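Local structure of lactococcal phage P2 ORF15 (Lactococcus phage p2, 2WZP) at residues R31-H36 with D48-K53; R55-S60 with K92-G97. The protein probably serves as the distal tail (Dit) component of the phage baseplate, a self-associating structural protein joining the tail to the host-adhesion machinery. All blocks are in the same frame, centred on the assembly; numbering follows the deposited sequence.

Contact 1 (R31-H36 with D48-K53); sequences RQYKIH and DVTNGK
Thr-50 reaches strand 32-36 with both branches of its side chain. With chi1 at -60°, OG1 stands beside its own backbone N and accepts the nearly straight bond from Tyr-33 N (2.7 Å). CG2 points the other way, to the in-plane edge of the Arg-31 guanidinium (NH1 to CG2, 3.5 Å), and also touches NE2 of Gln-32. Next along the loop, Asn-51 ND2 donates to Gln-32 OE1 at 3.0 Å; the two amides are almost coplanar, although the bond itself is bent. On the inner side, Val-49 CG2 packs on Tyr-33 CB (3.6 Å), while Val-49 N makes a weak bond to Tyr-33 O.

Asp-48 positions these groups. Its OD2 accepts from Thr-50 N and Asn-51 N on the same face of the carboxylate, and OD1 takes Asn-51 ND2 on the syn side, so ND2 bridges Asp-48 OD1 and Gln-32 OE1. Water 1 joins OD2 to Tyr-33 O and to Lys-34 NZ, which donates to it at 2.8 Å. Farther out, Glu-144 of the second subunit forms a salt bridge with Arg-31 and a hydrogen bond with Tyr-33 OH, and Arg-31 CD lies over a face of the Tyr-33 ring near its rim. The arrangement is an Asx turn at Asp-48, leading from strand 46-48 into the loop that lies across strand 32-36 of the antiparallel sheet.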
# COMPACT_ATOMS: atom_id res chain seq x y z
N ARG M 31 2.14 17.02 -31.56
CA ARG M 31 2.25 18.24 -30.79
C ARG M 31 3.74 18.64 -30.64
O ARG M 31 4.60 17.76 -30.57
CB ARG M 31 1.56 17.93 -29.45
CG ARG M 31 1.71 18.88 -28.31
CD ARG M 31 3.05 18.72 -27.61
NE ARG M 31 3.24 17.47 -26.87
CZ ARG M 31 4.31 16.68 -26.95
NH1 ARG M 31 5.26 16.93 -27.84
NH2 ARG M 31 4.42 15.62 -26.17
N GLN M 32 4.04 19.96 -30.61
CA GLN M 32 5.40 20.50 -30.49
C GLN M 32 5.45 21.51 -29.37
O GLN M 32 4.58 22.39 -29.31
CB GLN M 32 5.85 21.20 -31.80
CG GLN M 32 5.80 20.38 -33.09
CD GLN M 32 6.94 19.40 -33.17
OE1 GLN M 32 8.06 19.76 -33.47
NE2 GLN M 32 6.66 18.13 -32.89
N TYR M 33 6.48 21.42 -28.52
CA TYR M 33 6.72 22.37 -27.44
C TYR M 33 8.07 23.01 -27.65
O TYR M 33 9.01 22.34 -28.07
CB TYR M 33 6.73 21.69 -26.06
CG TYR M 33 5.39 21.25 -25.52
CD1 TYR M 33 4.34 22.17 -25.39
CD2 TYR M 33 5.20 19.97 -25.03
CE1 TYR M 33 3.11 21.78 -24.87
CE2 TYR M 33 3.98 19.58 -24.46
CZ TYR M 33 2.93 20.48 -24.41
OH TYR M 33 1.74 20.10 -23.85
N LYS M 34 8.19 24.30 -27.35
CA LYS M 34 9.47 25.01 -27.46
C LYS M 34 9.58 25.99 -26.31
O LYS M 34 8.56 26.54 -25.90
CB LYS M 34 9.58 25.77 -28.79
CG LYS M 34 9.76 24.88 -29.99
CD LYS M 34 9.71 25.67 -31.27
CE LYS M 34 10.03 24.82 -32.48
NZ LYS M 34 9.01 23.77 -32.71
N ILE M 35 10.78 26.22 -25.80
CA ILE M 35 11.02 27.21 -24.75
C ILE M 35 11.76 28.37 -25.42
O ILE M 35 12.81 28.15 -26.02
CB ILE M 35 11.77 26.61 -23.53
CG1 ILE M 35 10.83 25.71 -22.67
CG2 ILE M 35 12.49 27.67 -22.67
CD1 ILE M 35 9.62 26.40 -21.92
N HIS M 36 11.18 29.59 -25.38
CA HIS M 36 11.78 30.80 -25.94
C HIS M 36 12.28 31.63 -24.78
O HIS M 36 11.55 31.82 -23.80
CB HIS M 36 10.76 31.63 -26.73
CG HIS M 36 10.19 30.94 -27.92
ND1 HIS M 36 10.62 31.25 -29.19
CD2 HIS M 36 9.22 30.00 -27.99
CE1 HIS M 36 9.91 30.48 -30.00
NE2 HIS M 36 9.05 29.71 -29.32
N ASP M 48 14.20 23.35 -28.53
CA ASP M 48 13.14 22.47 -29.03
C ASP M 48 12.94 21.37 -27.98
O ASP M 48 13.70 20.40 -27.95
CB ASP M 48 13.48 21.84 -30.40
CG ASP M 48 12.35 21.06 -31.04
OD1 ASP M 48 12.34 20.92 -32.28
OD2 ASP M 48 11.45 20.60 -30.31
N VAL M 49 11.91 21.51 -27.13
CA VAL M 49 11.67 20.52 -26.08
C VAL M 49 10.80 19.31 -26.48
O VAL M 49 10.23 18.61 -25.65
CB VAL M 49 11.40 21.14 -24.67
CG1 VAL M 49 12.57 22.04 -24.24
CG2 VAL M 49 10.07 21.90 -24.64
N THR M 50 10.77 19.05 -27.78
CA THR M 50 10.05 17.92 -28.37
C THR M 50 11.06 17.04 -29.13
O THR M 50 11.02 15.82 -28.99
CB THR M 50 8.88 18.43 -29.24
OG1 THR M 50 8.00 19.17 -28.41
CG2 THR M 50 8.08 17.31 -29.85
N ASN M 51 11.98 17.68 -29.87
CA ASN M 51 12.97 17.00 -30.71
C ASN M 51 14.44 17.24 -30.38
O ASN M 51 15.30 16.60 -30.98
CB ASN M 51 12.71 17.36 -32.18
CG ASN M 51 11.27 17.18 -32.59
OD1 ASN M 51 10.70 16.08 -32.56
ND2 ASN M 51 10.64 18.29 -32.94
N GLY M 52 14.73 18.18 -29.48
CA GLY M 52 16.10 18.52 -29.12
C GLY M 52 16.76 17.59 -28.12
O GLY M 52 16.24 16.50 -27.83
N LYS M 53 17.90 18.02 -27.58
CA LYS M 53 18.69 17.24 -26.63
C LYS M 53 18.16 17.36 -25.21
O LYS M 53 18.50 16.56 -24.34
CB LYS M 53 20.17 17.62 -26.72
CG LYS M 53 20.76 17.39 -28.12
CD LYS M 53 21.84 16.33 -28.14
CE LYS M 53 22.74 16.54 -29.33
NZ LYS M 53 24.00 15.77 -29.21
O HOH W 1 9.16 21.60 -30.93

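Contact 2 (R55-S60 with K92-G97); sequences RFYQPS and KLETFG
Phe-56 and Leu-93 face each other as a non-hydrogen-bonded pair of the antiparallel ladder that joins strand 54-57, at one end of the N-terminal sheet, to strand 89-95. Pairs Arg-55/Glu-94 and Tyr-57/Lys-92 flank it, each closed by two backbone bonds, among them Arg-55 N to Glu-94 O at 2.9 Å and Lys-92 N to Tyr-57 O at 2.9 Å.

The tightly packed side is apolar. Leu-93 CD1 meets the Phe-56 ring at its edge, in plane (3.7 Å from CE1); Phe-56 also stacks on Phe-91 and touches Ile-156 and Phe-158, and Leu-93 packs against Met-107 and Phe-110 of helix 100-115.

The other side is more open, with long polar chains. There the Arg-55 guanidinium lies flat over one face of Phe-96, CZ 4.2 Å from the ring centroid and almost on the ring normal, a cation-pi stack with the planes 23° apart. The extended arginine chain also brings CD to Phe-96 CE2 (3.6 Å), while Gly-52 O takes up NE and NH1 makes a weak bond to Tyr-57 OH. Tyr-57 comes from the opposite direction, its CE2 at the edge of the Phe-96 ring, and carries Glu-94 CB at its own edge. Beyond the last pair, at exposed Gln-58, a side-chain bond follows: Lys-92, bent at its last torsion (chi4 69°), puts NZ 2.7 Å from Gln-58 OE1, above the carbonyl plane by 47°.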
# COMPACT_ATOMS: atom_id res chain seq x y z
N ARG M 55 14.35 17.60 -23.54
CA ARG M 55 12.92 17.41 -23.84
C ARG M 55 12.00 17.45 -22.63
O ARG M 55 12.40 17.09 -21.52
CB ARG M 55 12.71 16.09 -24.58
CG ARG M 55 13.46 16.03 -25.89
CD ARG M 55 13.12 14.80 -26.67
NE ARG M 55 14.18 14.50 -27.61
CZ ARG M 55 14.21 13.42 -28.38
NH1 ARG M 55 13.22 12.54 -28.34
NH2 ARG M 55 15.22 13.23 -29.22
N PHE M 56 10.74 17.85 -22.87
CA PHE M 56 9.66 17.90 -21.88
C PHE M 56 8.67 16.82 -22.25
O PHE M 56 8.31 16.68 -23.43
CB PHE M 56 8.91 19.24 -21.92
CG PHE M 56 9.54 20.44 -21.25
CD1 PHE M 56 10.78 20.35 -20.61
CD2 PHE M 56 8.88 21.67 -21.27
CE1 PHE M 56 11.36 21.47 -20.03
CE2 PHE M 56 9.46 22.79 -20.67
CZ PHE M 56 10.70 22.68 -20.06
N TYR M 57 8.22 16.07 -21.25
CA TYR M 57 7.23 15.01 -21.40
C TYR M 57 6.20 15.17 -20.31
O TYR M 57 6.50 15.68 -19.23
CB TYR M 57 7.89 13.62 -21.22
CG TYR M 57 8.90 13.26 -22.28
CD1 TYR M 57 8.50 12.66 -23.47
CD2 TYR M 57 10.26 13.48 -22.10
CE1 TYR M 57 9.42 12.33 -24.47
CE2 TYR M 57 11.20 13.13 -23.07
CZ TYR M 57 10.77 12.55 -24.26
OH TYR M 57 11.66 12.18 -25.25
N GLN M 58 4.98 14.71 -20.59
CA GLN M 58 3.87 14.60 -19.66
C GLN M 58 3.54 15.84 -18.82
O GLN M 58 3.72 15.81 -17.60
CB GLN M 58 4.07 13.37 -18.77
CG GLN M 58 3.96 12.05 -19.52
CD GLN M 58 4.71 10.95 -18.81
OE1 GLN M 58 4.48 10.66 -17.63
NE2 GLN M 58 5.64 10.33 -19.52
N PRO M 59 2.99 16.91 -19.44
CA PRO M 59 2.56 18.08 -18.64
C PRO M 59 1.54 17.63 -17.60
O PRO M 59 0.64 16.84 -17.92
CB PRO M 59 1.89 19.01 -19.67
CG PRO M 59 1.59 18.13 -20.84
CD PRO M 59 2.65 17.09 -20.87
N SER M 60 1.72 18.07 -16.35
CA SER M 60 0.85 17.67 -15.25
C SER M 60 -0.60 18.01 -15.55
O SER M 60 -1.46 17.14 -15.44
CB SER M 60 1.32 18.28 -13.93
OG SER M 60 1.39 19.68 -14.04
N LYS M 92 8.19 16.38 -17.04
CA LYS M 92 9.28 15.45 -16.86
C LYS M 92 10.36 16.06 -17.80
O LYS M 92 10.06 16.36 -18.96
CB LYS M 92 8.89 14.05 -17.37
CG LYS M 92 8.17 13.19 -16.36
CD LYS M 92 8.09 11.76 -16.86
CE LYS M 92 7.55 10.79 -15.83
NZ LYS M 92 6.10 11.00 -15.53
N LEU M 93 11.57 16.29 -17.28
CA LEU M 93 12.66 16.90 -18.05
C LEU M 93 13.71 15.81 -18.24
O LEU M 93 14.23 15.24 -17.27
CB LEU M 93 13.19 18.16 -17.31
CG LEU M 93 14.52 18.83 -17.70
CD1 LEU M 93 14.36 19.68 -18.91
CD2 LEU M 93 14.96 19.78 -16.64
N GLU M 94 13.92 15.44 -19.49
CA GLU M 94 14.84 14.39 -19.88
C GLU M 94 15.91 14.93 -20.83
O GLU M 94 15.60 15.78 -21.69
CB GLU M 94 14.06 13.25 -20.52
CG GLU M 94 13.54 12.26 -19.49
CD GLU M 94 12.93 10.98 -20.04
OE1 GLU M 94 13.35 10.52 -21.14
OE2 GLU M 94 12.06 10.40 -19.36
N THR M 95 17.18 14.48 -20.65
CA THR M 95 18.30 14.89 -21.52
C THR M 95 18.79 13.76 -22.42
O THR M 95 18.63 12.58 -22.08
CB THR M 95 19.41 15.65 -20.79
OG1 THR M 95 20.23 14.75 -20.04
CG2 THR M 95 18.89 16.82 -19.94
N PHE M 96 19.31 14.12 -23.61
CA PHE M 96 19.74 13.16 -24.64
C PHE M 96 21.18 13.41 -25.13
O PHE M 96 21.48 13.23 -26.31
CB PHE M 96 18.68 13.05 -25.77
CG PHE M 96 17.30 12.72 -25.24
CD1 PHE M 96 16.82 11.41 -25.26
CD2 PHE M 96 16.48 13.70 -24.71
CE1 PHE M 96 15.56 11.09 -24.73
CE2 PHE M 96 15.23 13.38 -24.15
CZ PHE M 96 14.77 12.08 -24.18
N GLY M 97 22.05 13.82 -24.22
CA GLY M 97 23.47 14.01 -24.51
C GLY M 97 24.14 12.66 -24.66
O GLY M 97 23.67 11.66 -24.08

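Contacts 1 and 2 follow one another along the chain, their centres about 9 Å apart, and belong to the two ends of the same sheet. Strands 46-48 and 54-57 are its outermost strands within the chain, yet Val-49 O lies 2.9 Å from Phe-56 N, a probable hydrogen bond that brings the two outer parts of the sheet together. A second probable bond, Lys-53 O to Phe-96 N at 2.7 Å, ties the end of the loop of contact 1 to the Arg-55/Phe-96 end of contact 2. Thr-50 O also packs on Arg-55 CD, and Tyr-33 OH on Pro-59 CG (3.6 Å). Pro-59 also packs on Glu-144 of the second subunit, which contact 1 reaches too, so both lie beside one subunit interface.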